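Local coordinates for protein Dye-decolorizing peroxidase tfu_3078 (Thermobifida fusca, PDB 5FW4) that uses heme b and hydrogen peroxide to oxidise a wide range of compounds, anthraquinone dyes above all, while its physiological substrate remains unknown, at residues 113-116 and 117-121; 419-423 and 424-428; 155-158 and 159-162. All coordinates share one frame; numbering follows the deposited sequence.

Interaction 1 (113-116 and 117-121); sequences ELAA and RLHEE
Leu118 packs back on Leu114, one turn earlier in the same helix, and can be followed outward atom by atom. Its CB rests 3.5 Å from Leu114 O, the carbonyl that also takes the Leu118 backbone N-H in a 2.9 Å bond. CG stays near that oxygen and comes within 3.9 Å of Leu114 CD1. At the tip, Leu118 CD1 lies 3.7 Å from Leu114 CG, the nearest apolar approach of the pair. Leu114 reaches this spot because its CG stands opposite the backbone N (chi1 -177°), whereas Leu118 CG sits beside its own N. The two side chains cross at a slant. Together they form an apolar patch on which Ile126 of helix 123-126 and Leu203 of helix 193-205 also pack.

His119 occupies another side of the helix. Ala115 O lies over one face of its imidazole, 2.9 Å from His119 ND1, but the angle is too poor for a hydrogen bond; the strongest polar partner of the ring is instead Val142 N, at NE2. The His119 backbone N makes only weak bonds, to Ala115 O and Ala116 O. On the exposed flank, water 1 donates to both Ala116 O and Glu120 OE2, while Arg117 NE donates to Glu121 OE2 (3.1 Å, 159°). That oxygen lies close to the guanidinium plane and is approached from the syn side but well out of the carboxylate plane; NH2 adds a weak second bond. Arg117 O accepts from both Glu120 N and Glu121 N. Backbone bonds from i+4 to i, an i to i+4 arginine–glutamate salt bridge toward solvent and leucines on the packed side are as in an amphipathic alpha-helix, here near the C-terminal end of helix 97-120.

Interaction 2 (419-423 and 424-428); sequences EGRYL and GQDLI
Gln425 and Tyr422 are joined by two hydrogen bonds of 3.0 Å: Tyr422 N donates to the amide oxygen Gln425 OE1, and Gln425 N donates to Tyr422 O. A long salt bridge with a weak hydrogen bond, Arg421 NH2 to Asp426 OD1 at 3.4 Å, lies outside them, straight (174°) and in the guanidinium plane. The backbone between is a type II beta turn, Tyr422 to Gln425, with Gly424 in the positive-phi position and also the N-cap of helix 425-428. Ile428 N closes the first helical bond onto Gly424 O.

Gln425 runs out extended, CG opposite its backbone N (chi1 -173°), between two flat groups. On one side its CB stands 3.5 Å from the centroid of the Tyr422 ring, almost on the normal, as a CH-pi contact. On the other, its CG lies over the centre of the Arg421 guanidinium, which stacks on the amide with their planes 16° apart. At the far end of the ring, Tyr422 OH meets Ile428 CG2 at 3.2 Å and makes a weak hydrogen bond with Gly430 O. Replacing Tyr422 by alanine is likely to open a gap between Gln425 CB and helix 97-120 and to leave Gly430 O without its hydroxyl partner. Ala105, Leu108 and Arg109 of helix 97-120 pack against the tyrosine, and Thr112 OG1 bonds to Leu423 N.

Interaction 3 (155-158 and 159-162); sequences DAED and RRPD
Arg159 N and Arg160 N reach back three residues to Ala156 O (2.9 Å) and Glu157 O (3.1 Å), as the chain winds through a short 3-10 turn. Glu157 and Arg160 run side by side on it. Arg160 grips the carboxylate side-on: NE meets OE1 of Glu157 at 2.8 Å, nearly straight (172°) and in the guanidinium plane, while NH2 reaches Glu157 OE2 at 3.1 Å, both through syn lone pairs. The Arg160 chain leaves with CG opposite the backbone N (chi1 -176°) and bends at chi3, bringing NE alongside the glutamate. Ser152 OG holds Glu157 OE2 as well, and Leu164 O takes Arg160 NH1, so both charged ends have further partners.

Arg159 packs its CG against Ala156 CB, 3.8 Å away, and bends at chi2 and chi3. Asp158 OD2 is 3.1 Å from Arg159 CD but 4.5 Å from NE, beyond a salt bridge; the guanidinium turns to Glu429 and Ala267 O. A Schellman motif, with Asp155 at C-prime, ends helix 148-153, and the chain passes straight into a short surface 3-10 turn across which Glu157 and Arg160 pair.

Interactions 2 and 3 meet directly: Arg159 NH2 of 155-162 lies 3.3 Å from Asp426 O of 419-428, a probable hydrogen bond, and Arg159 NH1 comes within 3.1 Å of Leu427 O. Their centres are about 16 Å apart, the same spacing as between interactions 1 and 2, whose nearest atoms are about 6 Å apart and do not touch. Helix 97-120 relates all three: interaction 1 lies near its C-terminal end, Tyr422 packs farther back along it, and Ala156 touches its Arg101, whose NH1 also bonds to Ile428 O. All three lie away from the heme pocket, with its probable proximal ligand His338, and from the likely proton acceptor Asp242.

Interaction 1 (113-116 and 117-121)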
loop_
_atom_site.group_PDB
_atom_site.type_symbol
_atom_site.label_atom_id
_atom_site.label_comp_id
_atom_site.label_asym_id
_atom_site.label_seq_id
_atom_site.Cartn_x
_atom_site.Cartn_y
_atom_site.Cartn_z
ATOM N N GLU A 113 -0.356 16.333 21.027
ATOM C CA GLU A 113 -0.621 15.521 22.187
ATOM C C GLU A 113 -0.783 14.060 21.819
ATOM O O GLU A 113 -0.312 13.186 22.544
ATOM C CB GLU A 113 -1.845 16.074 22.950
ATOM C CG GLU A 113 -1.579 17.455 23.514
ATOM C CD GLU A 113 -2.737 18.040 24.331
ATOM O OE1 GLU A 113 -3.773 17.365 24.566
ATOM O OE2 GLU A 113 -2.593 19.204 24.744
ATOM N N LEU A 114 -1.412 13.793 20.682
ATOM C CA LEU A 114 -1.568 12.426 20.228
ATOM C C LEU A 114 -0.243 11.855 19.695
ATOM O O LEU A 114 0.073 10.713 19.993
ATOM C CB LEU A 114 -2.652 12.284 19.159
ATOM C CG LEU A 114 -2.881 10.839 18.715
ATOM C CD1 LEU A 114 -3.178 9.921 19.910
ATOM C CD2 LEU A 114 -4.024 10.759 17.701
ATOM N N ALA A 115 0.542 12.633 18.951
ATOM C CA ALA A 115 1.884 12.164 18.571
ATOM C C ALA A 115 2.709 11.781 19.820
ATOM O O ALA A 115 3.477 10.793 19.797
ATOM C CB ALA A 115 2.625 13.209 17.765
ATOM N N ALA A 116 2.551 12.549 20.906
ATOM C CA ALA A 116 3.220 12.216 22.167
ATOM C C ALA A 116 2.833 10.822 22.650
ATOM O O ALA A 116 3.687 10.036 22.992
ATOM C CB ALA A 116 2.922 13.254 23.252
ATOM N N ARG A 117 1.544 10.526 22.674
ATOM C CA ARG A 117 1.081 9.258 23.168
ATOM C C ARG A 117 1.533 8.142 22.274
ATOM O O ARG A 117 1.994 7.109 22.772
ATOM C CB ARG A 117 -0.432 9.234 23.293
ATOM C CG ARG A 117 -0.947 10.260 24.267
ATOM C CD ARG A 117 -2.409 10.005 24.538
ATOM N NE ARG A 117 -2.555 8.735 25.216
ATOM C CZ ARG A 117 -3.714 8.110 25.406
ATOM N NH1 ARG A 117 -4.864 8.618 24.953
ATOM N NH2 ARG A 117 -3.721 6.949 26.049
ATOM N N LEU A 118 1.461 8.378 20.956
ATOM C CA LEU A 118 1.731 7.339 19.960
ATOM C C LEU A 118 3.197 6.957 19.897
ATOM O O LEU A 118 3.557 5.905 19.357
ATOM C CB LEU A 118 1.241 7.762 18.564
ATOM C CG LEU A 118 -0.290 7.798 18.357
ATOM C CD1 LEU A 118 -0.649 8.420 17.028
ATOM C CD2 LEU A 118 -0.950 6.421 18.444
ATOM N N HIS A 119 4.046 7.810 20.445
ATOM C CA HIS A 119 5.457 7.494 20.513
ATOM C C HIS A 119 5.800 6.615 21.704
ATOM O O HIS A 119 6.804 5.936 21.676
ATOM C CB HIS A 119 6.278 8.765 20.553
ATOM C CG HIS A 119 6.236 9.538 19.278
ATOM N ND1 HIS A 119 6.279 10.918 19.240
ATOM C CD2 HIS A 119 6.130 9.125 17.991
ATOM C CE1 HIS A 119 6.220 11.321 17.986
ATOM N NE2 HIS A 119 6.131 10.251 17.209
ATOM N N GLU A 120 4.969 6.637 22.736
ATOM C CA GLU A 120 5.192 5.818 23.917
ATOM C C GLU A 120 4.202 4.653 23.985
ATOM O O GLU A 120 4.451 3.675 24.668
ATOM C CB GLU A 120 5.107 6.661 25.193
ATOM C CG GLU A 120 5.779 8.041 25.147
ATOM C CD GLU A 120 7.315 8.022 25.216
ATOM O OE1 GLU A 120 7.932 6.940 25.079
ATOM O OE2 GLU A 120 7.911 9.103 25.413
ATOM N N GLU A 121 3.082 4.765 23.285
ATOM C CA GLU A 121 2.081 3.703 23.221
ATOM C C GLU A 121 1.655 3.437 21.799
ATOM O O GLU A 121 1.838 4.273 20.920
ATOM C CB GLU A 121 0.843 4.108 24.018
ATOM C CG GLU A 121 1.140 5.045 25.164
ATOM C CD GLU A 121 -0.127 5.529 25.848
ATOM O OE1 GLU A 121 -0.932 4.664 26.240
ATOM O OE2 GLU A 121 -0.302 6.763 25.978
HETATM O O HOH W 1 6.078 10.897 24.046
#

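Interaction 2 (419-423 and 424-428)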
loop_
_atom_site.group_PDB
_atom_site.type_symbol
_atom_site.label_atom_id
_atom_site.label_comp_id
_atom_site.label_asym_id
_atom_site.label_seq_id
_atom_site.Cartn_x
_atom_site.Cartn_y
_atom_site.Cartn_z
ATOM N N GLU A 419 9.805 21.797 24.859
ATOM C CA GLU A 419 9.280 21.428 26.171
ATOM C C GLU A 419 8.126 22.345 26.598
ATOM O O GLU A 419 8.264 23.559 26.569
ATOM C CB GLU A 419 10.426 21.491 27.199
ATOM C CG GLU A 419 10.051 21.221 28.654
ATOM C CD GLU A 419 9.895 19.742 28.966
ATOM O OE1 GLU A 419 9.369 19.009 28.100
ATOM O OE2 GLU A 419 10.290 19.323 30.084
ATOM N N GLY A 420 6.996 21.743 26.965
ATOM C CA GLY A 420 5.854 22.471 27.513
ATOM C C GLY A 420 5.010 23.240 26.510
ATOM O O GLY A 420 4.150 24.019 26.914
ATOM N N ARG A 421 5.245 23.039 25.207
ATOM C CA ARG A 421 4.496 23.747 24.163
ATOM C C ARG A 421 4.106 22.785 23.056
ATOM O O ARG A 421 4.877 21.880 22.704
ATOM C CB ARG A 421 5.325 24.890 23.563
ATOM C CG ARG A 421 5.704 25.986 24.560
ATOM C CD ARG A 421 4.616 27.047 24.730
ATOM N NE ARG A 421 4.725 28.123 23.737
ATOM C CZ ARG A 421 3.900 29.166 23.637
ATOM N NH1 ARG A 421 2.857 29.293 24.454
ATOM N NH2 ARG A 421 4.112 30.082 22.698
ATOM N N TYR A 422 2.912 22.990 22.499
ATOM C CA TYR A 422 2.510 22.256 21.327
ATOM C C TYR A 422 3.206 22.801 20.054
ATOM O O TYR A 422 3.748 23.913 20.023
ATOM C CB TYR A 422 0.978 22.176 21.202
ATOM C CG TYR A 422 0.279 23.422 20.716
ATOM C CD1 TYR A 422 0.272 23.754 19.369
ATOM C CD2 TYR A 422 -0.399 24.251 21.601
ATOM C CE1 TYR A 422 -0.370 24.883 18.917
ATOM C CE2 TYR A 422 -1.057 25.371 21.158
ATOM C CZ TYR A 422 -1.038 25.686 19.820
ATOM O OH TYR A 422 -1.682 26.805 19.381
ATOM N N LEU A 423 3.201 21.966 19.025
ATOM C CA LEU A 423 3.955 22.216 17.797
ATOM C C LEU A 423 3.358 23.382 17.059
ATOM O O LEU A 423 2.173 23.372 16.730
ATOM C CB LEU A 423 3.942 20.961 16.911
ATOM C CG LEU A 423 4.735 19.826 17.552
ATOM C CD1 LEU A 423 4.423 18.473 16.943
ATOM C CD2 LEU A 423 6.226 20.164 17.489
ATOM N N GLY A 424 4.179 24.412 16.852
ATOM C CA GLY A 424 3.754 25.652 16.221
ATOM C C GLY A 424 2.948 26.587 17.147
ATOM O O GLY A 424 2.316 27.532 16.667
ATOM N N GLN A 425 2.972 26.335 18.455
ATOM C CA GLN A 425 2.240 27.202 19.399
ATOM C C GLN A 425 2.777 28.650 19.323
ATOM O O GLN A 425 2.003 29.601 19.422
ATOM C CB GLN A 425 2.315 26.656 20.838
ATOM C CG GLN A 425 1.446 27.414 21.843
ATOM C CD GLN A 425 1.257 26.687 23.180
ATOM O OE1 GLN A 425 1.913 25.692 23.484
ATOM N NE2 GLN A 425 0.352 27.210 23.994
ATOM N N ASP A 426 4.094 28.781 19.129
ATOM C CA ASP A 426 4.765 30.059 18.853
ATOM C C ASP A 426 4.073 30.795 17.735
ATOM O O ASP A 426 3.778 31.965 17.859
ATOM C CB ASP A 426 6.197 29.817 18.348
ATOM C CG ASP A 426 7.160 29.449 19.430
ATOM O OD1 ASP A 426 6.806 29.501 20.637
ATOM O OD2 ASP A 426 8.299 29.130 19.055
ATOM N N LEU A 427 3.860 30.103 16.618
ATOM C CA LEU A 427 3.264 30.715 15.441
ATOM C C LEU A 427 1.829 31.138 15.737
ATOM O O LEU A 427 1.436 32.249 15.442
ATOM C CB LEU A 427 3.279 29.743 14.257
ATOM C CG LEU A 427 2.524 30.257 13.032
ATOM C CD1 LEU A 427 3.285 31.400 12.393
ATOM C CD2 LEU A 427 2.226 29.152 12.030
ATOM N N ILE A 428 1.045 30.232 16.301
ATOM C CA ILE A 428 -0.332 30.532 16.664
ATOM C C ILE A 428 -0.314 31.596 17.766
ATOM O O ILE A 428 -1.098 32.543 17.737
ATOM C CB ILE A 428 -1.079 29.262 17.164
ATOM C CG1 ILE A 428 -1.617 28.392 16.011
ATOM C CG2 ILE A 428 -2.263 29.640 18.069
ATOM C CD1 ILE A 428 -0.772 28.300 14.751
#

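Interaction 3 (155-158 and 159-162)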
loop_
_atom_site.group_PDB
_atom_site.type_symbol
_atom_site.label_atom_id
_atom_site.label_comp_id
_atom_site.label_asym_id
_atom_site.label_seq_id
_atom_site.Cartn_x
_atom_site.Cartn_y
_atom_site.Cartn_z
ATOM N N ASP A 155 -3.973 35.000 8.674
ATOM C CA ASP A 155 -3.584 36.395 8.491
ATOM C C ASP A 155 -2.261 36.641 9.205
ATOM O O ASP A 155 -2.120 37.592 9.959
ATOM C CB ASP A 155 -4.704 37.343 8.984
ATOM C CG ASP A 155 -4.387 38.825 8.763
ATOM O OD1 ASP A 155 -3.629 39.157 7.825
ATOM O OD2 ASP A 155 -4.917 39.657 9.533
ATOM N N ALA A 156 -1.292 35.767 8.960
ATOM C CA ALA A 156 -0.017 35.832 9.665
ATOM C C ALA A 156 1.150 35.805 8.683
ATOM O O ALA A 156 2.159 35.154 8.945
ATOM C CB ALA A 156 0.094 34.673 10.651
ATOM N N GLU A 157 1.011 36.501 7.556
ATOM C CA GLU A 157 2.062 36.532 6.531
ATOM C C GLU A 157 3.357 37.174 7.050
ATOM O O GLU A 157 4.459 36.801 6.610
ATOM C CB GLU A 157 1.575 37.243 5.269
ATOM C CG GLU A 157 0.637 36.418 4.396
ATOM C CD GLU A 157 1.333 35.249 3.711
ATOM O OE1 GLU A 157 2.506 34.955 4.044
ATOM O OE2 GLU A 157 0.710 34.611 2.837
ATOM N N ASP A 158 3.206 38.125 7.982
ATOM C CA ASP A 158 4.312 38.644 8.811
ATOM C C ASP A 158 5.212 37.542 9.414
ATOM O O ASP A 158 6.386 37.784 9.660
ATOM C CB ASP A 158 3.785 39.557 9.944
ATOM C CG ASP A 158 2.637 38.922 10.769
ATOM O OD1 ASP A 158 1.498 38.842 10.258
ATOM O OD2 ASP A 158 2.847 38.542 11.942
ATOM N N ARG A 159 4.653 36.349 9.645
ATOM C CA ARG A 159 5.352 35.254 10.307
ATOM C C ARG A 159 6.078 34.292 9.349
ATOM O O ARG A 159 6.754 33.375 9.805
ATOM C CB ARG A 159 4.371 34.461 11.179
ATOM C CG ARG A 159 3.532 35.317 12.136
ATOM C CD ARG A 159 4.385 36.108 13.125
ATOM N NE ARG A 159 5.163 35.207 13.957
ATOM C CZ ARG A 159 4.672 34.524 14.981
ATOM N NH1 ARG A 159 3.393 34.658 15.343
ATOM N NH2 ARG A 159 5.456 33.706 15.663
ATOM N N ARG A 160 5.946 34.516 8.043
ATOM C CA ARG A 160 6.452 33.608 7.035
ATOM C C ARG A 160 7.935 33.816 6.792
ATOM O O ARG A 160 8.319 34.822 6.226
ATOM C CB ARG A 160 5.712 33.783 5.706
ATOM C CG ARG A 160 6.160 32.779 4.644
ATOM C CD ARG A 160 5.710 33.157 3.234
ATOM N NE ARG A 160 4.265 33.008 3.071
ATOM C CZ ARG A 160 3.637 32.025 2.420
ATOM N NH1 ARG A 160 4.307 31.030 1.820
ATOM N NH2 ARG A 160 2.300 32.043 2.379
ATOM N N PRO A 161 8.774 32.860 7.210
ATOM C CA PRO A 161 10.198 33.039 6.910
ATOM C C PRO A 161 10.424 32.946 5.413
ATOM O O PRO A 161 9.624 32.336 4.715
ATOM C CB PRO A 161 10.869 31.865 7.647
ATOM C CG PRO A 161 9.856 31.443 8.677
ATOM C CD PRO A 161 8.544 31.624 7.963
ATOM N N ASP A 162 11.513 33.534 4.940
ATOM C CA ASP A 162 11.901 33.469 3.535
ATOM C C ASP A 162 11.984 32.038 3.015
ATOM O O ASP A 162 11.565 31.764 1.906
ATOM C CB ASP A 162 13.276 34.122 3.335
ATOM C CG ASP A 162 13.272 35.599 3.629
ATOM O OD1 ASP A 162 12.190 36.193 3.815
ATOM O OD2 ASP A 162 14.372 36.166 3.684
HETATM O O HOH W 2 7.309 37.664 6.717
#